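Side-chain contact in amyloid beta A4 protein-binding family B member 1 (Homo sapiens, PDB 2HO2), which binds proline-rich peptides, such as one from human Mena, through its WW domain, and probably binds the amyloid beta A4 protein: residues A[19-22]-A[23-26]. Numbering follows the deposited sequence. Where two conformers were deposited one is given.
Sequences YWHI and PTGT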
loop_
_atom_site.group_PDB
_atom_site.type_symbol
_atom_site.label_atom_id
_atom_site.label_comp_id
_atom_site.label_asym_id
_atom_site.label_seq_id
_atom_site.Cartn_x
_atom_site.Cartn_y
_atom_site.Cartn_z
ATOM N N TYR A 19 1.428 -2.065 -1.858
ATOM C CA TYR A 19 1.154 -1.917 -0.429
ATOM C C TYR A 19 1.445 -0.508 0.036
ATOM O O TYR A 19 2.443 0.089 -0.358
ATOM C CB TYR A 19 1.954 -2.935 0.358
ATOM C CG TYR A 19 1.699 -4.335 -0.104
ATOM C CD1 TYR A 19 0.651 -5.073 0.375
ATOM C CD2 TYR A 19 2.459 -4.901 -1.125
ATOM C CE1 TYR A 19 0.379 -6.318 -0.127
ATOM C CE2 TYR A 19 2.151 -6.156 -1.650
ATOM C CZ TYR A 19 1.125 -6.861 -1.140
ATOM O OH TYR A 19 0.848 -8.132 -1.602
ATOM N N TRP A 20 0.568 -0.003 0.886
ATOM C CA TRP A 20 0.618 1.340 1.445
ATOM C C TRP A 20 0.641 1.288 2.958
ATOM O O TRP A 20 -0.245 0.658 3.591
ATOM C CB TRP A 20 -0.627 2.095 0.962
ATOM C CG TRP A 20 -0.874 3.442 1.561
ATOM C CD1 TRP A 20 -0.002 4.331 2.107
ATOM C CD2 TRP A 20 -2.167 4.001 1.708
ATOM N NE1 TRP A 20 -0.692 5.463 2.535
ATOM C CE2 TRP A 20 -2.019 5.255 2.343
ATOM C CE3 TRP A 20 -3.437 3.546 1.418
ATOM C CZ2 TRP A 20 -3.103 6.082 2.649
ATOM C CZ3 TRP A 20 -4.522 4.390 1.730
ATOM C CH2 TRP A 20 -4.329 5.620 2.321
ATOM N N HIS A 21 1.667 1.900 3.531
ATOM C CA HIS A 21 1.794 1.973 5.001
ATOM C C HIS A 21 1.197 3.294 5.400
ATOM O O HIS A 21 1.767 4.347 5.176
ATOM C CB HIS A 21 3.232 1.894 5.390
ATOM C CG HIS A 21 3.447 1.853 6.867
ATOM N ND1 HIS A 21 4.099 2.865 7.532
ATOM C CD2 HIS A 21 3.131 0.899 7.763
ATOM C CE1 HIS A 21 4.177 2.519 8.800
ATOM N NE2 HIS A 21 3.571 1.344 8.972
ATOM N N ILE A 22 0.030 3.236 6.005
ATOM C CA ILE A 22 -0.717 4.459 6.332
ATOM C C ILE A 22 0.039 5.435 7.230
ATOM O O ILE A 22 0.033 6.611 6.986
ATOM C CB ILE A 22 -2.078 4.123 6.970
ATOM C CG1 ILE A 22 -3.126 3.979 5.859
ATOM C CG2 ILE A 22 -2.500 5.195 7.991
ATOM C CD1 ILE A 22 -2.872 2.792 4.909
ATOM N N PRO A 23 0.717 4.955 8.284
ATOM C CA PRO A 23 1.357 5.957 9.157
ATOM C C PRO A 23 2.444 6.785 8.538
ATOM O O PRO A 23 2.721 7.907 8.948
ATOM C CB PRO A 23 1.939 5.062 10.290
ATOM C CG PRO A 23 1.015 3.903 10.355
ATOM C CD PRO A 23 0.748 3.610 8.868
ATOM N N THR A 24 3.122 6.231 7.560
ATOM C CA THR A 24 4.242 6.944 6.916
ATOM C C THR A 24 3.949 7.453 5.528
ATOM O O THR A 24 4.675 8.332 5.037
ATOM C CB THR A 24 5.494 6.065 6.903
ATOM O OG1 THR A 24 5.241 4.894 6.097
ATOM C CG2 THR A 24 6.001 5.673 8.293
ATOM N N GLY A 25 2.985 6.847 4.820
ATOM C CA GLY A 25 2.808 7.161 3.387
ATOM C C GLY A 25 3.736 6.351 2.491
ATOM O O GLY A 25 3.720 6.585 1.264
ATOM N N THR A 26 4.480 5.411 3.052
ATOM C CA THR A 26 5.328 4.537 2.242
ATOM C C THR A 26 4.495 3.686 1.306
ATOM O O THR A 26 3.474 3.140 1.733
ATOM C CB THR A 26 6.203 3.639 3.160
ATOM O OG1 THR A 26 7.036 4.446 4.001
ATOM C CG2 THR A 26 7.102 2.740 2.351
#
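Pro23 CD sits over one face of the His21 ring, 3.5 Å from its centroid and only 6° off the ring normal, a CH-pi contact in which the two side chains cross at about a right angle. With CG anti to the backbone N (chi1 -175°), the imidazole is carried along the turn rather than back over its own strand. Its ND1 lies 2.7 Å from Thr24 OG1, and this hydrogen bond is close to straight (165°), the hydroxyl arriving at the ring edge near its plane. Thr24 OG1 also bonds to the hydroxyl of Thr26, two residues further on, OG1 to OG1 at 2.8 Å, forming a short polar chain from ring to threonine to threonine. Two different contacts, one over a face and one at the edge, thus fix the tilt and rotation of the imidazole, which further meets the ring of Trp8 outside the turn. Were His21 an alanine, Thr24 OG1 would probably lose its nitrogen partner and Pro23 CD the flat surface beneath it. Backbone bonds also close the loop. His21 O accepts from Gly25 N at 2.8 Å and, more weakly, from Thr24 N, while His21 N donates to Thr26 O at 2.8 Å. Gly25 has a positive phi, where a CB would press on the preceding carbonyl oxygen. Beside it, the edge of the Trp20 indole faces Gly25 CA. The arrangement is the four-residue hairpin loop, 22-25, that joins strands 17-21 and 26-28 of the three-stranded antiparallel WW sheet, next to Trp20, which packs on an apolar side chain of the bound peptide.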